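Local coordinates for protein 3-methyladenine dna-glycosylase (Archaeoglobus fulgidus, PDB 2JHN) that belongs to the AlkA-type DNA glycosylases of the helix-hairpin-helix superfamily and joins a TBP-like sheet domain to a helical base excision repair domain, at residues M1-E13 / A50-F64. The protein carries 1 engineered substitution. Numbering follows the deposited sequence.
Sequences MWRIELKHAVNWE and AYPESERTIVVEGNF
W2 and I4 pair with V60 and I58 where strand 2-5 runs antiparallel to strand 57-62. Strand 2-5 is at the edge of the five-stranded antiparallel sheet of the TBP-like domain. Four backbone hydrogen bonds join the two hydrogen-bonded pairs. L6 N to R56 O and V10 N to E55 O carry the contact on past the strand.

The tightly packed side holds W2, I4, I58 and V60. The six-membered ring of W2 makes an offset stack with the F64 ring, planes 24° apart and centroids 4.3 Å apart. I4 CD1 touches V60 CG2 at 3.9 Å, and helix 69-80 covers this face through W69. Further along, I58 CD1 meets W12 CE3 at 3.7 Å. W12 CG is anti to the backbone N (chi1 -172°), which lays the indole face against P52. P52 CD makes a CH-pi contact over the five-membered ring, 3.4 Å from its centroid. W12 NE1 is hydrogen-bonded to G33 O.

On the other face R3 and E5 are exposed and make polar contacts, while T57 and V59 are buried. T57 OG1 donates to E5 OE1 at 2.6 Å, on the syn side. R3 and E53 form a side-on salt bridge, with the carboxylate at the edge of the guanidinium. R3 NE reaches E53 OE2 at 2.7 Å, nearly straight at 171°, and R3 NH2 reaches the syn lone pair of E53 OE1 at 3.0 Å.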
ATOM      1  N   MET A   1     -24.439  -2.607   8.762  1.00 29.00           N
ATOM      2  CA  MET A   1     -24.320  -2.246   7.322  1.00 28.20           C
ATOM      3  C   MET A   1     -24.163  -0.764   7.178  1.00 27.07           C
ATOM      4  O   MET A   1     -24.998   0.014   7.671  1.00 26.94           O
ATOM      5  CB  MET A   1     -25.598  -2.578   6.547  1.00 29.18           C
ATOM      6  CG  MET A   1     -25.969  -3.987   6.550  1.00 30.91           C
ATOM      7  SD  MET A   1     -25.358  -4.731   5.079  1.00 33.40           S
ATOM      8  CE  MET A   1     -25.248  -6.400   5.700  1.00 31.79           C
ATOM      9  N   TRP A   2     -23.107  -0.377   6.478  1.00 24.54           N
ATOM     10  CA  TRP A   2     -23.003   0.958   5.927  1.00 23.24           C
ATOM     11  C   TRP A   2     -22.658   0.759   4.458  1.00 22.09           C
ATOM     12  O   TRP A   2     -22.176  -0.312   4.066  1.00 21.85           O
ATOM     13  CB  TRP A   2     -21.911   1.764   6.633  1.00 23.67           C
ATOM     14  CG  TRP A   2     -22.127   1.965   8.136  1.00 23.33           C
ATOM     15  CD1 TRP A   2     -22.711   3.041   8.750  1.00 24.77           C
ATOM     16  CD2 TRP A   2     -21.729   1.074   9.185  1.00 23.08           C
ATOM     17  NE1 TRP A   2     -22.711   2.866  10.120  1.00 23.15           N
ATOM     18  CE2 TRP A   2     -22.113   1.670  10.413  1.00 23.91           C
ATOM     19  CE3 TRP A   2     -21.101  -0.178   9.209  1.00 22.83           C
ATOM     20  CZ2 TRP A   2     -21.886   1.049  11.662  1.00 24.53           C
ATOM     21  CZ3 TRP A   2     -20.867  -0.801  10.458  1.00 24.38           C
ATOM     22  CH2 TRP A   2     -21.267  -0.187  11.662  1.00 24.86           C
ATOM     23  N   ARG A   3     -22.891   1.796   3.664  1.00 22.02           N
ATOM     24  CA  ARG A   3     -22.664   1.758   2.215  1.00 21.09           C
ATOM     25  C   ARG A   3     -21.833   2.948   1.766  1.00 21.09           C
ATOM     26  O   ARG A   3     -22.073   4.083   2.199  1.00 21.43           O
ATOM     27  CB  ARG A   3     -23.997   1.753   1.459  1.00 21.22           C
ATOM     28  CG  ARG A   3     -24.780   0.454   1.617  1.00 20.68           C
ATOM     29  CD  ARG A   3     -26.113   0.468   0.829  1.00 20.77           C
ATOM     30  NE  ARG A   3     -26.617  -0.900   0.663  1.00 21.50           N
ATOM     31  CZ  ARG A   3     -27.329  -1.569   1.580  1.00 19.95           C
ATOM     32  NH1 ARG A   3     -27.649  -1.004   2.732  1.00 21.45           N
ATOM     33  NH2 ARG A   3     -27.706  -2.809   1.338  1.00 20.17           N
ATOM     34  N   ILE A   4     -20.842   2.667   0.924  1.00 20.47           N
ATOM     35  CA  ILE A   4     -20.052   3.703   0.264  1.00 21.08           C
ATOM     36  C   ILE A   4     -20.516   3.796  -1.185  1.00 20.61           C
ATOM     37  O   ILE A   4     -20.277   2.883  -1.971  1.00 19.98           O
ATOM     38  CB  ILE A   4     -18.530   3.366   0.273  1.00 21.01           C
ATOM     39  CG1 ILE A   4     -17.985   3.253   1.701  1.00 20.96           C
ATOM     40  CG2 ILE A   4     -17.732   4.432  -0.536  1.00 21.20           C
ATOM     41  CD1 ILE A   4     -16.525   2.789   1.752  1.00 21.21           C
ATOM     42  N   GLU A   5     -21.159   4.906  -1.535  1.00 21.62           N
ATOM     43  CA  GLU A   5     -21.694   5.096  -2.893  1.00 22.44           C
ATOM     44  C   GLU A   5     -20.720   5.865  -3.769  1.00 22.09           C
ATOM     45  O   GLU A   5     -20.292   6.954  -3.408  1.00 22.46           O
ATOM     46  CB  GLU A   5     -23.040   5.826  -2.837  1.00 22.86           C
ATOM     47  CG  GLU A   5     -24.090   5.121  -1.984  1.00 24.10           C
ATOM     48  CD  GLU A   5     -24.572   3.800  -2.572  1.00 27.04           C
ATOM     49  OE1 GLU A   5     -24.245   3.445  -3.744  1.00 26.87           O
ATOM     50  OE2 GLU A   5     -25.305   3.101  -1.836  1.00 29.38           O
ATOM     51  N   LEU A   6     -20.382   5.286  -4.912  1.00 22.70           N
ATOM     52  CA  LEU A   6     -19.355   5.824  -5.818  1.00 22.84           C
ATOM     53  C   LEU A   6     -20.011   6.500  -7.015  1.00 24.49           C
ATOM     54  O   LEU A   6     -21.100   6.090  -7.433  1.00 24.45           O
ATOM     55  CB  LEU A   6     -18.460   4.695  -6.332  1.00 21.83           C
ATOM     56  CG  LEU A   6     -17.911   3.672  -5.323  1.00 20.36           C
ATOM     57  CD1 LEU A   6     -17.077   2.623  -6.032  1.00 19.02           C
ATOM     58  CD2 LEU A   6     -17.141   4.368  -4.235  1.00 18.34           C
ATOM     59  N   LYS A   7     -19.333   7.497  -7.592  1.00 25.62           N
ATOM     60  CA  LYS A   7     -19.823   8.127  -8.834  1.00 26.80           C
ATOM     61  C   LYS A   7     -19.532   7.269 -10.066  1.00 26.48           C
ATOM     62  O   LYS A   7     -20.299   7.273 -11.036  1.00 27.37           O
ATOM     63  CB  LYS A   7     -19.291   9.563  -9.001  1.00 27.01           C
ATOM     64  CG  LYS A   7     -20.068  10.384 -10.033  0.50 27.28           C
ATOM     65  CD  LYS A   7     -19.401  11.710 -10.343  0.50 27.86           C
ATOM     66  CE  LYS A   7     -20.068  12.387 -11.532  0.50 29.31           C
ATOM     67  NZ  LYS A   7     -19.304  13.589 -11.998  0.50 31.43           N
ATOM     68  N   HIS A   8     -18.461   6.478  -9.997  1.00 25.99           N
ATOM     69  CA  HIS A   8     -17.958   5.686 -11.113  1.00 25.50           C
ATOM     70  C   HIS A   8     -17.846   4.200 -10.702  1.00 24.71           C
ATOM     71  O   HIS A   8     -17.613   3.916  -9.528  1.00 25.27           O
ATOM     72  CB  HIS A   8     -16.593   6.269 -11.497  1.00 26.39           C
ATOM     73  CG  HIS A   8     -16.078   5.816 -12.830  1.00 27.18           C
ATOM     74  ND1 HIS A   8     -15.580   4.548 -13.043  1.00 29.54           N
ATOM     75  CD2 HIS A   8     -15.946   6.474 -14.006  1.00 28.13           C
ATOM     76  CE1 HIS A   8     -15.185   4.436 -14.300  1.00 30.44           C
ATOM     77  NE2 HIS A   8     -15.392   5.593 -14.905  1.00 30.16           N
ATOM     78  N   ALA A   9     -18.007   3.254 -11.634  1.00 23.85           N
ATOM     79  CA  ALA A   9     -17.814   1.822 -11.305  1.00 22.78           C
ATOM     80  C   ALA A   9     -16.355   1.544 -10.899  1.00 22.40           C
ATOM     81  O   ALA A   9     -15.428   2.216 -11.369  1.00 22.91           O
ATOM     82  CB  ALA A   9     -18.213   0.919 -12.465  1.00 22.95           C
ATOM     83  N   VAL A  10     -16.171   0.583 -10.003  1.00 20.67           N
ATOM     84  CA  VAL A  10     -14.842   0.082  -9.646  1.00 19.55           C
ATOM     85  C   VAL A  10     -14.881  -1.421  -9.874  1.00 18.71           C
ATOM     86  O   VAL A  10     -15.909  -2.082  -9.628  1.00 19.40           O
ATOM     87  CB  VAL A  10     -14.488   0.449  -8.182  1.00 19.79           C
ATOM     88  CG1 VAL A  10     -15.374  -0.309  -7.200  1.00 19.64           C
ATOM     89  CG2 VAL A  10     -12.999   0.219  -7.879  1.00 19.34           C
ATOM     90  N   ASN A  11     -13.800  -1.960 -10.410  1.00 18.01           N
ATOM     91  CA  ASN A  11     -13.653  -3.384 -10.532  1.00 17.27           C
ATOM     92  C   ASN A  11     -13.036  -3.929  -9.238  1.00 16.53           C
ATOM     93  O   ASN A  11     -11.829  -3.845  -9.042  1.00 14.42           O
ATOM     94  CB  ASN A  11     -12.792  -3.730 -11.738  1.00 18.32           C
ATOM     95  CG  ASN A  11     -12.743  -5.211 -11.999  1.00 19.36           C
ATOM     96  OD1 ASN A  11     -12.397  -5.987 -11.131  1.00 21.38           O
ATOM     97  ND2 ASN A  11     -13.125  -5.619 -13.211  1.00 22.98           N
ATOM     98  N   TRP A  12     -13.882  -4.481  -8.369  1.00 16.51           N
ATOM     99  CA  TRP A  12     -13.437  -5.002  -7.078  1.00 16.07           C
ATOM    100  C   TRP A  12     -12.437  -6.136  -7.227  1.00 16.28           C
ATOM    101  O   TRP A  12     -11.480  -6.234  -6.454  1.00 15.61           O
ATOM    102  CB  TRP A  12     -14.642  -5.467  -6.256  1.00 16.91           C
ATOM    103  CG  TRP A  12     -14.314  -5.852  -4.841  1.00 15.68           C
ATOM    104  CD1 TRP A  12     -14.207  -7.127  -4.326  1.00 16.59           C
ATOM    105  CD2 TRP A  12     -14.061  -4.959  -3.758  1.00 14.97           C
ATOM    106  NE1 TRP A  12     -13.884  -7.070  -2.982  1.00 15.08           N
ATOM    107  CE2 TRP A  12     -13.810  -5.753  -2.607  1.00 14.94           C
ATOM    108  CE3 TRP A  12     -14.020  -3.561  -3.643  1.00 16.38           C
ATOM    109  CZ2 TRP A  12     -13.523  -5.189  -1.351  1.00 15.79           C
ATOM    110  CZ3 TRP A  12     -13.719  -2.994  -2.382  1.00 16.17           C
ATOM    111  CH2 TRP A  12     -13.479  -3.808  -1.266  1.00 16.07           C
ATOM    112  N   GLU A  13     -12.647  -7.009  -8.213  1.00 16.22           N
ATOM    113  CA  GLU A  13     -11.757  -8.141  -8.394  1.00 17.04           C
ATOM    114  C   GLU A  13     -10.319  -7.676  -8.662  1.00 16.61           C
ATOM    115  O   GLU A  13      -9.377  -8.224  -8.103  1.00 16.34           O
ATOM    116  CB  GLU A  13     -12.276  -9.093  -9.498  1.00 18.08           C
ATOM    117  CG  GLU A  13     -13.743  -9.511  -9.331  0.50 19.55           C
ATOM    118  CD  GLU A  13     -14.707  -8.648 -10.149  0.50 22.45           C
ATOM    119  OE1 GLU A  13     -15.126  -9.088 -11.249  0.50 26.14           O
ATOM    120  OE2 GLU A  13     -15.043  -7.526  -9.711  0.50 23.49           O
ATOM    121  N   ALA A  50     -15.310  -5.269   4.020  1.00 16.72           N
ATOM    122  CA  ALA A  50     -15.922  -4.557   2.901  1.00 15.76           C
ATOM    123  C   ALA A  50     -15.978  -5.452   1.676  1.00 15.11           C
ATOM    124  O   ALA A  50     -15.117  -6.297   1.473  1.00 14.10           O
ATOM    125  CB  ALA A  50     -15.176  -3.255   2.592  1.00 16.17           C
ATOM    126  N   TYR A  51     -17.011  -5.239   0.860  1.00 15.98           N
ATOM    127  CA  TYR A  51     -17.269  -6.056  -0.316  1.00 16.46           C
ATOM    128  C   TYR A  51     -18.333  -5.312  -1.128  1.00 16.17           C
ATOM    129  O   TYR A  51     -19.122  -4.548  -0.564  1.00 15.34           O
ATOM    130  CB  TYR A  51     -17.758  -7.465   0.081  1.00 17.50           C
ATOM    131  CG  TYR A  51     -18.980  -7.435   0.982  1.00 19.11           C
ATOM    132  CD1 TYR A  51     -20.268  -7.414   0.434  1.00 19.88           C
ATOM    133  CD2 TYR A  51     -18.855  -7.434   2.375  1.00 20.26           C
ATOM    134  CE1 TYR A  51     -21.408  -7.367   1.261  1.00 19.80           C
ATOM    135  CE2 TYR A  51     -19.987  -7.397   3.213  1.00 20.71           C
ATOM    136  CZ  TYR A  51     -21.267  -7.373   2.632  1.00 19.72           C
ATOM    137  OH  TYR A  51     -22.406  -7.327   3.412  1.00 20.53           O
ATOM    138  N   PRO A  52     -18.324  -5.501  -2.456  1.00 16.34           N
ATOM    139  CA  PRO A  52     -19.259  -4.826  -3.339  1.00 17.12           C
ATOM    140  C   PRO A  52     -20.678  -5.420  -3.279  1.00 18.21           C
ATOM    141  O   PRO A  52     -20.837  -6.640  -3.192  1.00 18.06           O
ATOM    142  CB  PRO A  52     -18.673  -5.063  -4.719  1.00 16.53           C
ATOM    143  CG  PRO A  52     -17.879  -6.286  -4.617  1.00 17.23           C
ATOM    144  CD  PRO A  52     -17.378  -6.357  -3.190  1.00 16.43           C
ATOM    145  N   GLU A  53     -21.691  -4.569  -3.320  1.00 19.49           N
ATOM    146  CA  GLU A  53     -23.012  -5.110  -3.640  1.00 21.83           C
ATOM    147  C   GLU A  53     -23.393  -4.815  -5.103  1.00 22.43           C
ATOM    148  O   GLU A  53     -24.258  -5.493  -5.683  1.00 21.99           O
ATOM    149  CB  GLU A  53     -24.067  -4.719  -2.604  1.00 22.37           C
ATOM    150  CG  GLU A  53     -24.825  -3.486  -2.904  1.00 23.51           C
ATOM    151  CD  GLU A  53     -25.829  -3.122  -1.822  1.00 22.10           C
ATOM    152  OE1 GLU A  53     -26.227  -3.961  -0.970  1.00 24.28           O
ATOM    153  OE2 GLU A  53     -26.181  -1.946  -1.790  1.00 21.82           O
ATOM    154  N   SER A  54     -22.710  -3.832  -5.693  1.00 23.32           N
ATOM    155  CA  SER A  54     -22.827  -3.517  -7.126  1.00 24.75           C
ATOM    156  C   SER A  54     -21.561  -2.825  -7.611  1.00 25.19           C
ATOM    157  O   SER A  54     -20.679  -2.506  -6.804  1.00 24.87           O
ATOM    158  CB  SER A  54     -24.031  -2.608  -7.393  1.00 25.08           C
ATOM    159  OG  SER A  54     -23.826  -1.281  -6.920  1.00 27.11           O
ATOM    160  N   GLU A  55     -21.487  -2.565  -8.919  1.00 25.01           N
ATOM    161  CA  GLU A  55     -20.345  -1.852  -9.509  1.00 24.99           C
ATOM    162  C   GLU A  55     -19.989  -0.540  -8.800  1.00 24.20           C
ATOM    163  O   GLU A  55     -18.805  -0.158  -8.764  1.00 24.04           O
ATOM    164  CB  GLU A  55     -20.546  -1.627 -11.024  1.00 24.78           C
ATOM    165  CG  GLU A  55     -21.655  -0.634 -11.422  0.70 26.22           C
ATOM    166  CD  GLU A  55     -21.572  -0.190 -12.895  0.70 26.58           C
ATOM    167  OE1 GLU A  55     -21.056  -0.979 -13.728  0.70 28.32           O
ATOM    168  OE2 GLU A  55     -22.010   0.949 -13.216  0.70 28.50           O
ATOM    169  N   ARG A  56     -21.001   0.137  -8.238  1.00 22.89           N
ATOM    170  CA  ARG A  56     -20.843   1.462  -7.659  1.00 22.28           C
ATOM    171  C   ARG A  56     -21.143   1.563  -6.167  1.00 21.40           C
ATOM    172  O   ARG A  56     -21.252   2.666  -5.638  1.00 21.20           O
ATOM    173  CB  ARG A  56     -21.697   2.493  -8.407  1.00 23.05           C
ATOM    174  CG  ARG A  56     -21.307   2.640  -9.855  1.00 26.08           C
ATOM    175  CD  ARG A  56     -22.038   3.769 -10.555  1.00 29.63           C
ATOM    176  NE  ARG A  56     -21.794   3.643 -11.990  0.70 33.25           N
ATOM    177  CZ  ARG A  56     -22.122   4.545 -12.909  0.70 35.14           C
ATOM    178  NH1 ARG A  56     -22.729   5.681 -12.564  0.70 35.09           N
ATOM    179  NH2 ARG A  56     -21.831   4.305 -14.182  0.70 35.78           N
ATOM    180  N   THR A  57     -21.255   0.425  -5.485  1.00 20.32           N
ATOM    181  CA  THR A  57     -21.620   0.437  -4.069  1.00 20.05           C
ATOM    182  C   THR A  57     -20.796  -0.566  -3.305  1.00 18.58           C
ATOM    183  O   THR A  57     -20.864  -1.755  -3.581  1.00 18.12           O
ATOM    184  CB  THR A  57     -23.123   0.100  -3.848  1.00 20.07           C
ATOM    185  OG1 THR A  57     -23.924   1.020  -4.582  1.00 22.70           O
ATOM    186  CG2 THR A  57     -23.488   0.191  -2.359  1.00 19.34           C
ATOM    187  N   ILE A  58     -20.038  -0.078  -2.327  1.00 18.03           N
ATOM    188  CA  ILE A  58     -19.259  -0.952  -1.459  1.00 17.94           C
ATOM    189  C   ILE A  58     -19.943  -0.983  -0.087  1.00 17.54           C
ATOM    190  O   ILE A  58     -20.142   0.046   0.553  1.00 18.88           O
ATOM    191  CB  ILE A  58     -17.760  -0.467  -1.317  1.00 18.00           C
ATOM    192  CG1 ILE A  58     -17.075  -0.323  -2.694  1.00 17.31           C
ATOM    193  CG2 ILE A  58     -16.962  -1.380  -0.354  1.00 17.22           C
ATOM    194  CD1 ILE A  58     -17.113  -1.570  -3.618  1.00 16.72           C
ATOM    195  N   VAL A  59     -20.310  -2.181   0.337  1.00 17.81           N
ATOM    196  CA  VAL A  59     -20.828  -2.386   1.683  1.00 17.92           C
ATOM    197  C   VAL A  59     -19.678  -2.531   2.685  1.00 17.85           C
ATOM    198  O   VAL A  59     -18.686  -3.219   2.407  1.00 18.42           O
ATOM    199  CB  VAL A  59     -21.742  -3.619   1.726  1.00 18.44           C
ATOM    200  CG1 VAL A  59     -22.240  -3.903   3.183  1.00 18.80           C
ATOM    201  CG2 VAL A  59     -22.905  -3.415   0.765  1.00 17.79           C
ATOM    202  N   VAL A  60     -19.831  -1.865   3.824  1.00 18.73           N
ATOM    203  CA  VAL A  60     -18.937  -2.023   4.989  1.00 18.48           C
ATOM    204  C   VAL A  60     -19.711  -2.580   6.199  1.00 19.77           C
ATOM    205  O   VAL A  60     -20.812  -2.122   6.519  1.00 19.43           O
ATOM    206  CB  VAL A  60     -18.236  -0.698   5.382  1.00 18.97           C
ATOM    207  CG1 VAL A  60     -17.204  -0.946   6.497  1.00 18.73           C
ATOM    208  CG2 VAL A  60     -17.536  -0.046   4.160  1.00 17.38           C
ATOM    209  N   GLU A  61     -19.130  -3.585   6.832  1.00 20.58           N
ATOM    210  CA  GLU A  61     -19.617  -4.080   8.118  1.00 22.77           C
ATOM    211  C   GLU A  61     -18.478  -4.055   9.131  1.00 23.43           C
ATOM    212  O   GLU A  61     -17.292  -4.170   8.769  1.00 22.89           O
ATOM    213  CB  GLU A  61     -20.143  -5.504   7.968  1.00 22.04           C
ATOM    214  CG  GLU A  61     -21.317  -5.656   7.007  1.00 23.56           C
ATOM    215  CD  GLU A  61     -21.861  -7.078   6.981  1.00 24.60           C
ATOM    216  OE1 GLU A  61     -22.190  -7.615   8.062  1.00 28.35           O
ATOM    217  OE2 GLU A  61     -21.966  -7.664   5.888  1.00 27.21           O
ATOM    218  N   GLY A  62     -18.832  -3.924  10.407  1.00 24.51           N
ATOM    219  CA  GLY A  62     -17.821  -3.894  11.456  1.00 25.01           C
ATOM    220  C   GLY A  62     -18.449  -3.597  12.800  1.00 25.83           C
ATOM    221  O   GLY A  62     -19.657  -3.350  12.877  1.00 26.10           O
ATOM    222  N   ASN A  63     -17.627  -3.597  13.848  1.00 26.11           N
ATOM    223  CA  ASN A  63     -18.137  -3.438  15.211  1.00 26.93           C
ATOM    224  C   ASN A  63     -17.830  -2.083  15.849  1.00 27.55           C
ATOM    225  O   ASN A  63     -17.954  -1.926  17.072  1.00 27.84           O
ATOM    226  CB  ASN A  63     -17.690  -4.598  16.102  1.00 26.68           C
ATOM    227  CG  ASN A  63     -16.203  -4.594  16.370  1.00 28.66           C
ATOM    228  OD1 ASN A  63     -15.452  -3.789  15.798  1.00 27.46           O
ATOM    229  ND2 ASN A  63     -15.763  -5.491  17.260  1.00 27.41           N
ATOM    230  N   PHE A  64     -17.424  -1.116  15.016  1.00 27.64           N
ATOM    231  CA  PHE A  64     -17.327   0.291  15.416  1.00 28.46           C
ATOM    232  C   PHE A  64     -18.721   0.921  15.612  1.00 29.46           C
ATOM    233  O   PHE A  64     -19.736   0.360  15.197  1.00 28.92           O
ATOM    234  CB  PHE A  64     -16.486   1.104  14.410  1.00 27.87           C
ATOM    235  CG  PHE A  64     -16.939   0.972  12.965  1.00 27.31           C
ATOM    236  CD1 PHE A  64     -17.889   1.846  12.433  1.00 26.88           C
ATOM    237  CD2 PHE A  64     -16.396  -0.012  12.139  1.00 26.79           C
ATOM    238  CE1 PHE A  64     -18.313   1.723  11.098  1.00 28.28           C
ATOM    239  CE2 PHE A  64     -16.803  -0.142  10.803  1.00 26.86           C
ATOM    240  CZ  PHE A  64     -17.756   0.727  10.284  1.00 26.81           C
TER
HETATM  241  O   HOH W   1     -22.094  -4.114  10.429  1.00 30.00           O
HETATM  242  O   HOH W   2     -23.193   6.490  -9.227  1.00 42.60           O
HETATM  243  O   HOH W   3     -17.742  -2.882  -7.343  1.00 20.42           O